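Local coordinates for putative alpha-L-fucosidase (Bacteroides thetaiotaomicron, PDB 4H41), which is a putative alpha-L-fucosidase with a TIM-barrel fold that probably releases fucose from host glycans, at residues L286-K289 / F290-R294; W198-G201 / K202-M206; I309-F313 / S314-S318; D231-H234 / E235-A239. All coordinates share one frame; numbering follows the deposited sequence.

All four contacts lie in one eight-stranded TIM barrel. Contact 3 is the deepest, its centre about 9 Å from that of the chain; it combines aromatic packing with a glutamate-histidine bond where the last barrel strand leads into a short helix. Contact 1 is also buried, but against a second subunit as well, and it touches contact 3 where P287 packs on F316. Contacts 2 and 4 are only partly buried. They flank helix 219-233 in sequence: 198-206 in the long loop that precedes it, a turn tied down by outside salt bridges, and 231-239 at its C-terminal exit, where waters bridge polar groups. K203 of contact 2 and K292 of contact 1 share D280 as partner.

Contact 1 (L286-K289 / F290-R294); sequences LPIK and FDKLR
I288 spreads its branches over K292 and L293 at the N-terminus of helix 290-302, an outer helix of the TIM barrel for which K289 is the N-cap residue. With CG1 swung to the far side from the backbone N (chi1 -158°), the long branch carries CD1 to within 3.8 Å of K292 CB. The short branch takes the next residue: I288 CG2 lies 3.8 Å from L293 CB, the two side chains meeting nearly at right angles. A beta-branched residue suits this place because it covers two successive positions of the first turn at once. With an alanine here both branches would be gone, and a gap would probably open beside CB of K292 and of L293. The N-cap carbonyl joins loop to helix, since K289 O accepts from K292 N at 2.9 Å and from L293 N at 3.3 Å. The K289 side chain starts out beside K292, CB to CD, then bends at chi3 (-70°) and leaves, while K292 stays extended and carries NZ to a salt bridge with D280. N50 of the second subunit hydrogen-bonds F290 N and I288 O, occupying the mouth of the helix. Within the helix, R294 NE forms a salt bridge with D291 OD1 at 3.0 Å; the oxygen lies in the guanidinium plane, while the arginine approaches from above the carboxylate plane. That same oxygen accepts from S98 of the second subunit. R294 CB, meanwhile, rests 3.8 Å above the plane of the F290 ring, toward its rim.

Contact 2 (W198-G201 / K202-M206); sequences WIDG and KKAIM
The W198 indole presents an edge to A204, whose CB lies near the ring plane, 4.0 Å from W198 NE1. H246 brings its own ring to this indole, the planes at about 40°, and a bound pentaethylene glycol also lies close by. The other flat group, the D200 carboxylate, places OD1 3.9 Å from A204 CB, so one small methyl touches both the indole edge and the carboxylate. The tryptophan ring gets there because CG sits between the backbone N and the carbonyl carbon (chi1 78°). A type I beta turn from G201 to A204 swings the alanine back toward these groups. Its bond runs from A204 N to G201 O, 3.0 Å long and fairly straight at the hydrogen (162°). D200 and A204 are each the centre of an inverse gamma turn, which keeps this loop after barrel strand 193-195 compact. The lysines of the turn reach outward to acids: K202 pairs with D248 and K203 with D280. D200 in turn is held by R213 and R168, one on each oxygen. Between the two segments the side-chain packing thus centres on the alanine methyl, while charge pairs with other loops tie down the lysines and D200, and the two arginines would be expected to keep D200 ionised.

Contact 3 (I309-F313 / S314-S318); sequences ITFEF and SHFMS
E312 curls its carboxylate over the start of helix 313-316 to grip H315 twice. From its N-cap position it takes H315 N on OE1 at 2.9 Å, a capping bond, and the same oxygen accepts from H315 ND1 at 2.7 Å (160° at the hydrogen). The two donors come from opposite faces of the carboxylate plane, both on the syn side of OE1, and ND1 points at the oxygen within its own ring plane. Carboxylate and imidazole are turned 38° apart. Glutamate has the length for this reach; CG anti to the backbone N (chi1 -170°) and a bend at chi2 turn the carboxylate back to the helix start. H315 NE2 bonds P47 O, which fixes the rotation of the ring from its other end. A cis peptide links F311 to E312, and E312 CB lies over the centre of the F311 ring. F311 CE1 approaches the edge of the F316 ring, 4.1 Å from CE2, while H315 CB covers one face of F316. On another side the F313 ring carries the backbone of M317 and S318 over one face, with CD2 3.8 Å from M317 CB. The selenium of M317, a selenomethionine, continues to T310 CG2. Backbone bonds F316 N to E312 O and M317 N to F313 O complete the turn. Around this junction of strand 307-310 with the short helix, D59 of helix 53-65 bonds the hydroxyls of S314 and S318, M317 packs on L329 and Y333 of helix 324-337, and T310 pairs with strand 34-39, closing the barrel.

Contact 4 (D231-H234 / E235-A239); sequences DGIH and EVVDA
I233 and V237 meet by apolar contact: V237 CG2 sits 4.0 Å from I233 CB, and I233 CD1 reaches the same methyl along its extended chain. Both are branched aliphatic residues suited to a buried place, and both also pack on I195 of strand 193-195. Backbone hydrogen bonds hold the turn between them. I233 O accepts from V236 N at 3.1 Å, and more weakly from V237 N. These bonds close the C-terminal end of helix 219-233 and turn the chain into barrel strand 239-243, one of the helix-to-strand connections of the TIM barrel. A CH-pi contact lies on the outer side, where E235 CG hangs over one face of the H234 ring, 3.9 Å from its centroid. The imidazole lies beneath it because H234 CG is placed between its backbone N and carbonyl carbon (chi1 73°); the two side chains then run side by side. A serine in place of H234 would take the ring away, leaving E235 CG without its flat support and probably letting the glutamate turn more freely. Water supplies the remaining links. One molecule donates to G232 O at 2.8 Å and accepts from E235 N at 2.9 Å, linking backbone groups across the helix exit. A second lies between H234 O and D238 OD1, 3.1 and 2.7 Å away; the other carboxylate oxygen, D238 OD2, forms a salt bridge with K185.

Contact 1 (L286-K289 / F290-R294)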
loop_
_atom_site.group_PDB
_atom_site.type_symbol
_atom_site.label_atom_id
_atom_site.label_comp_id
_atom_site.label_asym_id
_atom_site.label_seq_id
_atom_site.Cartn_x
_atom_site.Cartn_y
_atom_site.Cartn_z
ATOM N N LEU B 286 5.432 -4.040 2.555
ATOM C CA LEU B 286 4.624 -4.546 3.659
ATOM C C LEU B 286 5.356 -5.700 4.324
ATOM O O LEU B 286 6.415 -6.122 3.834
ATOM C CB LEU B 286 3.234 -4.962 3.136
ATOM C CG LEU B 286 2.340 -3.781 2.802
ATOM C CD1 LEU B 286 1.082 -4.281 2.116
ATOM C CD2 LEU B 286 1.990 -2.984 4.025
ATOM N N PRO B 287 4.861 -6.150 5.502
ATOM C CA PRO B 287 5.571 -7.220 6.208
ATOM C C PRO B 287 5.829 -8.473 5.370
ATOM O O PRO B 287 5.020 -8.893 4.511
ATOM C CB PRO B 287 4.652 -7.513 7.389
ATOM C CG PRO B 287 3.947 -6.182 7.631
ATOM C CD PRO B 287 3.701 -5.672 6.293
ATOM N N ILE B 288 6.988 -9.093 5.640
ATOM C CA ILE B 288 7.406 -10.308 4.950
ATOM C C ILE B 288 6.590 -11.519 5.382
ATOM O O ILE B 288 6.096 -11.610 6.504
ATOM C CB ILE B 288 8.935 -10.540 5.189
ATOM C CG1 ILE B 288 9.549 -11.426 4.105
ATOM C CG2 ILE B 288 9.216 -11.095 6.573
ATOM C CD1 ILE B 288 11.083 -11.460 4.154
ATOM N N LYS B 289 6.503 -12.494 4.479
ATOM C CA LYS B 289 6.008 -13.819 4.791
ATOM C C LYS B 289 6.972 -14.477 5.821
ATOM O O LYS B 289 8.184 -14.546 5.594
ATOM C CB LYS B 289 5.923 -14.678 3.506
ATOM C CG LYS B 289 5.578 -16.130 3.778
ATOM C CD LYS B 289 5.471 -16.962 2.494
ATOM C CE LYS B 289 4.293 -16.650 1.649
ATOM N NZ LYS B 289 4.158 -17.676 0.563
ATOM N N PHE B 290 6.432 -14.918 6.954
ATOM C CA PHE B 290 7.230 -15.527 8.010
ATOM C C PHE B 290 8.228 -16.574 7.480
ATOM O O PHE B 290 9.405 -16.541 7.847
ATOM C CB PHE B 290 6.339 -16.189 9.063
ATOM C CG PHE B 290 7.179 -16.971 10.050
ATOM C CD1 PHE B 290 8.139 -16.335 10.828
ATOM C CD2 PHE B 290 7.128 -18.351 10.077
ATOM C CE1 PHE B 290 8.966 -17.074 11.682
ATOM C CE2 PHE B 290 7.992 -19.085 10.891
ATOM C CZ PHE B 290 8.872 -18.436 11.713
ATOM N N ASP B 291 7.780 -17.486 6.625
ATOM C CA ASP B 291 8.700 -18.548 6.135
ATOM C C ASP B 291 9.890 -17.991 5.403
ATOM O O ASP B 291 10.968 -18.553 5.503
ATOM C CB ASP B 291 8.000 -19.597 5.258
ATOM C CG ASP B 291 7.401 -20.756 6.045
ATOM O OD1 ASP B 291 7.716 -20.886 7.257
ATOM O OD2 ASP B 291 6.722 -21.607 5.421
ATOM N N LYS B 292 9.753 -16.820 4.760
ATOM C CA LYS B 292 10.923 -16.207 4.117
ATOM C C LYS B 292 11.890 -15.688 5.163
ATOM O O LYS B 292 13.112 -15.890 5.033
ATOM C CB LYS B 292 10.508 -15.080 3.177
ATOM C CG LYS B 292 9.763 -15.580 1.942
ATOM C CD LYS B 292 9.203 -14.420 1.126
ATOM C CE LYS B 292 8.391 -14.922 -0.062
ATOM N NZ LYS B 292 7.940 -13.770 -0.893
ATOM N N LEU B 293 11.372 -15.020 6.205
ATOM C CA LEU B 293 12.212 -14.513 7.293
ATOM C C LEU B 293 12.908 -15.713 7.974
ATOM O O LEU B 293 14.108 -15.672 8.277
ATOM C CB LEU B 293 11.389 -13.739 8.314
ATOM C CG LEU B 293 12.194 -13.154 9.483
ATOM C CD1 LEU B 293 13.290 -12.235 9.030
ATOM C CD2 LEU B 293 11.300 -12.371 10.433
ATOM N N ARG B 294 12.136 -16.771 8.214
ATOM C CA ARG B 294 12.637 -17.991 8.889
ATOM C C ARG B 294 13.813 -18.544 8.084
ATOM O O ARG B 294 14.811 -18.910 8.642
ATOM C CB ARG B 294 11.517 -19.050 9.023
ATOM C CG ARG B 294 11.999 -20.266 9.679
ATOM C CD ARG B 294 11.004 -21.382 9.756
ATOM N NE ARG B 294 10.332 -21.670 8.509
ATOM C CZ ARG B 294 10.795 -22.404 7.502
ATOM N NH1 ARG B 294 11.983 -22.984 7.582
ATOM N NH2 ARG B 294 10.049 -22.611 6.435
#

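Contact 2 (W198-G201 / K202-M206)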
loop_
_atom_site.group_PDB
_atom_site.type_symbol
_atom_site.label_atom_id
_atom_site.label_comp_id
_atom_site.label_asym_id
_atom_site.label_seq_id
_atom_site.Cartn_x
_atom_site.Cartn_y
_atom_site.Cartn_z
ATOM N N TRP B 198 24.321 -3.529 1.360
ATOM C CA TRP B 198 23.411 -4.503 0.739
ATOM C C TRP B 198 24.195 -5.288 -0.317
ATOM O O TRP B 198 25.328 -4.939 -0.627
ATOM C CB TRP B 198 22.132 -3.836 0.191
ATOM C CG TRP B 198 22.256 -3.119 -1.118
ATOM C CD1 TRP B 198 21.966 -3.621 -2.350
ATOM C CD2 TRP B 198 22.511 -1.721 -1.305
ATOM N NE1 TRP B 198 22.144 -2.645 -3.313
ATOM C CE2 TRP B 198 22.433 -1.460 -2.693
ATOM C CE3 TRP B 198 22.890 -0.677 -0.447
ATOM C CZ2 TRP B 198 22.761 -0.216 -3.237
ATOM C CZ3 TRP B 198 23.142 0.571 -0.985
ATOM C CH2 TRP B 198 23.124 0.785 -2.360
ATOM N N ILE B 199 23.644 -6.403 -0.766
ATOM C CA ILE B 199 24.260 -7.266 -1.775
ATOM C C ILE B 199 23.667 -6.858 -3.104
ATOM O O ILE B 199 22.459 -6.761 -3.214
ATOM C CB ILE B 199 24.057 -8.779 -1.495
ATOM C CG1 ILE B 199 24.589 -9.142 -0.083
ATOM C CG2 ILE B 199 24.726 -9.616 -2.601
ATOM C CD1 ILE B 199 24.116 -10.475 0.438
ATOM N N ASP B 200 24.489 -6.688 -4.123
ATOM C CA ASP B 200 24.011 -6.236 -5.446
ATOM C C ASP B 200 23.404 -7.411 -6.249
ATOM O O ASP B 200 23.865 -7.760 -7.351
ATOM C CB ASP B 200 25.197 -5.622 -6.187
ATOM C CG ASP B 200 24.857 -4.991 -7.511
ATOM O OD1 ASP B 200 23.734 -4.435 -7.634
ATOM O OD2 ASP B 200 25.701 -5.056 -8.424
ATOM N N GLY B 201 22.367 -7.995 -5.673
ATOM C CA GLY B 201 21.724 -9.182 -6.204
ATOM C C GLY B 201 20.598 -8.936 -7.173
ATOM O O GLY B 201 20.351 -7.808 -7.591
ATOM N N LYS B 202 19.860 -10.016 -7.478
ATOM C CA LYS B 202 18.820 -9.958 -8.485
ATOM C C LYS B 202 17.653 -9.065 -8.130
ATOM O O LYS B 202 16.917 -8.675 -9.029
ATOM C CB LYS B 202 18.308 -11.356 -8.860
ATOM C CG LYS B 202 17.604 -12.097 -7.718
ATOM C CD LYS B 202 16.909 -13.379 -8.242
ATOM C CE LYS B 202 17.911 -14.433 -8.673
ATOM N NZ LYS B 202 17.279 -15.788 -8.845
ATOM N N LYS B 203 17.440 -8.764 -6.846
ATOM C CA LYS B 203 16.357 -7.875 -6.441
ATOM C C LYS B 203 16.854 -6.439 -6.207
ATOM O O LYS B 203 16.061 -5.617 -5.762
ATOM C CB LYS B 203 15.647 -8.392 -5.191
ATOM C CG LYS B 203 15.290 -9.867 -5.289
ATOM C CD LYS B 203 14.474 -10.367 -4.103
ATOM C CE LYS B 203 14.453 -11.886 -4.092
ATOM N NZ LYS B 203 13.666 -12.434 -2.960
ATOM N N ALA B 204 18.132 -6.126 -6.504
ATOM C CA ALA B 204 18.660 -4.763 -6.354
ATOM C C ALA B 204 18.311 -4.015 -7.640
ATOM O O ALA B 204 19.158 -3.851 -8.514
ATOM C CB ALA B 204 20.157 -4.774 -6.101
ATOM N N ILE B 205 17.041 -3.657 -7.771
ATOM C CA ILE B 205 16.470 -3.063 -8.996
ATOM C C ILE B 205 16.255 -1.538 -8.887
ATOM O O ILE B 205 16.031 -0.907 -9.925
ATOM C CB ILE B 205 15.139 -3.765 -9.459
ATOM C CG1 ILE B 205 14.133 -4.055 -8.316
ATOM C CG2 ILE B 205 15.428 -5.053 -10.233
ATOM C CD1 ILE B 205 13.681 -2.824 -7.439
HETATM N N MSE B 206 16.305 -0.951 -7.676
HETATM C CA MSE B 206 16.090 0.493 -7.500
HETATM C C MSE B 206 17.339 1.267 -7.905
HETATM O O MSE B 206 17.570 1.476 -9.093
HETATM C CB MSE B 206 15.709 0.825 -6.044
#

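Contact 3 (I309-F313 / S314-S318)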
loop_
_atom_site.group_PDB
_atom_site.type_symbol
_atom_site.label_atom_id
_atom_site.label_comp_id
_atom_site.label_asym_id
_atom_site.label_seq_id
_atom_site.Cartn_x
_atom_site.Cartn_y
_atom_site.Cartn_z
ATOM N N ILE B 309 19.982 -8.525 13.329
ATOM C CA ILE B 309 19.223 -7.301 13.558
ATOM C C ILE B 309 18.183 -7.257 12.448
ATOM O O ILE B 309 18.281 -8.025 11.492
ATOM C CB ILE B 309 20.121 -6.040 13.624
ATOM C CG1 ILE B 309 20.722 -5.690 12.237
ATOM C CG2 ILE B 309 21.212 -6.236 14.696
ATOM C CD1 ILE B 309 21.530 -4.380 12.227
ATOM N N THR B 310 17.207 -6.347 12.524
ATOM C CA THR B 310 16.231 -6.233 11.455
ATOM C C THR B 310 15.893 -4.800 11.141
ATOM O O THR B 310 15.804 -3.958 12.039
ATOM C CB THR B 310 14.912 -7.001 11.842
ATOM O OG1 THR B 310 13.991 -7.016 10.741
ATOM C CG2 THR B 310 14.183 -6.386 13.048
ATOM N N PHE B 311 15.676 -4.549 9.868
ATOM C CA PHE B 311 14.936 -3.394 9.357
ATOM C C PHE B 311 13.557 -3.992 9.043
ATOM O O PHE B 311 13.442 -4.750 8.083
ATOM C CB PHE B 311 15.583 -2.742 8.143
ATOM C CG PHE B 311 14.895 -1.448 7.781
ATOM C CD1 PHE B 311 13.718 -1.451 7.053
ATOM C CD2 PHE B 311 15.328 -0.243 8.320
ATOM C CE1 PHE B 311 13.005 -0.288 6.835
ATOM C CE2 PHE B 311 14.625 0.934 8.083
ATOM C CZ PHE B 311 13.471 0.905 7.332
ATOM N N GLU B 312 12.507 -3.724 9.823
ATOM C CA GLU B 312 12.440 -2.841 10.986
ATOM C C GLU B 312 11.305 -3.306 11.858
ATOM O O GLU B 312 10.208 -3.529 11.341
ATOM C CB GLU B 312 12.204 -1.386 10.536
ATOM C CG GLU B 312 12.348 -0.373 11.660
ATOM C CD GLU B 312 11.169 0.540 11.962
ATOM O OE1 GLU B 312 10.042 0.207 11.542
ATOM O OE2 GLU B 312 11.363 1.572 12.646
ATOM N N PHE B 313 11.542 -3.449 13.131
ATOM C CA PHE B 313 10.518 -3.994 14.025
ATOM C C PHE B 313 9.230 -3.186 14.041
ATOM O O PHE B 313 8.149 -3.785 13.889
ATOM C CB PHE B 313 11.052 -4.116 15.437
ATOM C CG PHE B 313 10.070 -4.670 16.426
ATOM C CD1 PHE B 313 9.223 -3.827 17.136
ATOM C CD2 PHE B 313 10.020 -6.024 16.692
ATOM C CE1 PHE B 313 8.292 -4.341 18.034
ATOM C CE2 PHE B 313 9.066 -6.538 17.569
ATOM C CZ PHE B 313 8.222 -5.688 18.249
ATOM N N SER B 314 9.317 -1.877 14.296
ATOM C CA SER B 314 8.102 -1.061 14.513
ATOM C C SER B 314 7.064 -1.144 13.383
ATOM O O SER B 314 5.875 -1.095 13.670
ATOM C CB SER B 314 8.448 0.380 14.804
ATOM O OG SER B 314 9.254 0.396 15.980
ATOM N N HIS B 315 7.494 -1.147 12.130
ATOM C CA HIS B 315 6.562 -1.256 11.016
ATOM C C HIS B 315 6.248 -2.679 10.647
ATOM O O HIS B 315 5.114 -2.977 10.204
ATOM C CB HIS B 315 7.135 -0.575 9.766
ATOM C CG HIS B 315 7.087 0.923 9.796
ATOM N ND1 HIS B 315 8.038 1.661 10.456
ATOM C CD2 HIS B 315 6.207 1.774 9.219
ATOM C CE1 HIS B 315 7.712 2.934 10.265
ATOM N NE2 HIS B 315 6.646 3.037 9.487
ATOM N N PHE B 316 7.263 -3.550 10.674
ATOM C CA PHE B 316 7.117 -4.857 10.058
ATOM C C PHE B 316 6.967 -6.050 10.988
ATOM O O PHE B 316 6.563 -7.093 10.493
ATOM C CB PHE B 316 8.244 -5.079 9.056
ATOM C CG PHE B 316 8.249 -3.966 8.027
ATOM C CD1 PHE B 316 7.214 -3.838 7.116
ATOM C CD2 PHE B 316 9.268 -3.022 7.997
ATOM C CE1 PHE B 316 7.197 -2.805 6.176
ATOM C CE2 PHE B 316 9.259 -1.995 7.034
ATOM C CZ PHE B 316 8.203 -1.874 6.165
HETATM N N MSE B 317 7.210 -5.919 12.295
HETATM C CA MSE B 317 7.005 -7.012 13.240
HETATM C C MSE B 317 6.232 -6.620 14.462
HETATM O O MSE B 317 5.993 -7.470 15.302
HETATM C CB MSE B 317 8.355 -7.608 13.684
HETATM C CG MSE B 317 9.205 -8.039 12.573
HETATM SE SE MSE B 317 10.883 -8.877 13.252
HETATM C CE MSE B 317 10.070 -10.363 14.243
ATOM N N SER B 318 5.820 -5.386 14.599
ATOM C CA SER B 318 5.189 -4.998 15.851
ATOM C C SER B 318 3.709 -5.258 15.912
ATOM O O SER B 318 2.991 -4.872 15.006
ATOM C CB SER B 318 5.395 -3.510 16.089
ATOM O OG SER B 318 4.671 -3.078 17.238
#

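Contact 4 (D231-H234 / E235-A239)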
loop_
_atom_site.group_PDB
_atom_site.type_symbol
_atom_site.label_atom_id
_atom_site.label_comp_id
_atom_site.label_asym_id
_atom_site.label_seq_id
_atom_site.Cartn_x
_atom_site.Cartn_y
_atom_site.Cartn_z
ATOM N N ASP B 231 39.486 -4.707 4.097
ATOM C CA ASP B 231 40.910 -4.433 4.313
ATOM C C ASP B 231 41.128 -2.977 4.722
ATOM O O ASP B 231 41.941 -2.706 5.615
ATOM C CB ASP B 231 41.721 -4.764 3.049
ATOM C CG ASP B 231 43.218 -4.612 3.258
ATOM O OD1 ASP B 231 43.751 -5.229 4.199
ATOM O OD2 ASP B 231 43.820 -3.763 2.592
ATOM N N GLY B 232 40.408 -2.056 4.087
ATOM C CA GLY B 232 40.529 -0.635 4.372
ATOM C C GLY B 232 39.826 -0.128 5.615
ATOM O O GLY B 232 40.281 0.850 6.202
ATOM N N ILE B 233 38.757 -0.787 6.068
ATOM C CA ILE B 233 37.940 -0.222 7.167
ATOM C C ILE B 233 37.921 -1.003 8.467
ATOM O O ILE B 233 37.384 -0.474 9.445
ATOM C CB ILE B 233 36.468 -0.047 6.675
ATOM C CG1 ILE B 233 35.681 -1.395 6.561
ATOM C CG2 ILE B 233 36.425 0.713 5.357
ATOM C CD1 ILE B 233 34.194 -1.301 6.277
ATOM N N HIS B 234 38.395 -2.244 8.503
ATOM C CA HIS B 234 38.220 -3.093 9.678
ATOM C C HIS B 234 38.817 -2.534 10.985
ATOM O O HIS B 234 38.374 -2.958 12.044
ATOM C CB HIS B 234 38.797 -4.502 9.449
ATOM C CG HIS B 234 40.289 -4.551 9.460
ATOM N ND1 HIS B 234 40.991 -4.871 10.612
ATOM C CD2 HIS B 234 41.173 -4.290 8.475
ATOM C CE1 HIS B 234 42.277 -4.805 10.286
ATOM N NE2 HIS B 234 42.434 -4.474 9.012
ATOM N N GLU B 235 39.776 -1.619 10.938
ATOM C CA GLU B 235 40.351 -1.108 12.184
ATOM C C GLU B 235 39.397 -0.177 12.909
ATOM O O GLU B 235 39.543 -0.024 14.110
ATOM C CB GLU B 235 41.697 -0.445 11.976
ATOM C CG GLU B 235 42.745 -1.454 11.541
ATOM C CD GLU B 235 44.189 -0.975 11.497
ATOM O OE1 GLU B 235 44.512 0.040 12.155
ATOM O OE2 GLU B 235 45.006 -1.636 10.816
ATOM N N VAL B 236 38.420 0.405 12.217
ATOM C CA VAL B 236 37.466 1.319 12.845
ATOM C C VAL B 236 36.002 0.937 12.616
ATOM O O VAL B 236 35.140 1.638 13.127
ATOM C CB VAL B 236 37.731 2.775 12.421
ATOM C CG1 VAL B 236 39.104 3.257 12.905
ATOM C CG2 VAL B 236 37.588 2.958 10.918
ATOM N N VAL B 237 35.705 -0.173 11.934
ATOM C CA VAL B 237 34.351 -0.687 11.745
ATOM C C VAL B 237 34.340 -2.098 12.363
ATOM O O VAL B 237 34.994 -2.985 11.836
ATOM C CB VAL B 237 33.942 -0.667 10.267
ATOM C CG1 VAL B 237 32.544 -1.229 10.100
ATOM C CG2 VAL B 237 34.039 0.751 9.707
ATOM N N ASP B 238 33.625 -2.290 13.479
ATOM C CA ASP B 238 33.634 -3.551 14.230
ATOM C C ASP B 238 32.788 -4.659 13.639
ATOM O O ASP B 238 33.083 -5.817 13.878
ATOM C CB ASP B 238 33.162 -3.335 15.663
ATOM C CG ASP B 238 34.070 -2.371 16.418
ATOM O OD1 ASP B 238 35.298 -2.607 16.461
ATOM O OD2 ASP B 238 33.591 -1.331 16.829
ATOM N N ALA B 239 31.709 -4.319 12.975
ATOM C CA ALA B 239 30.782 -5.304 12.434
ATOM C C ALA B 239 30.230 -4.858 11.129
ATOM O O ALA B 239 30.125 -3.660 10.842
ATOM C CB ALA B 239 29.634 -5.539 13.420
HETATM O O HOH W 1 40.824 0.206 8.889
HETATM O O HOH W 2 37.399 -1.960 14.863
#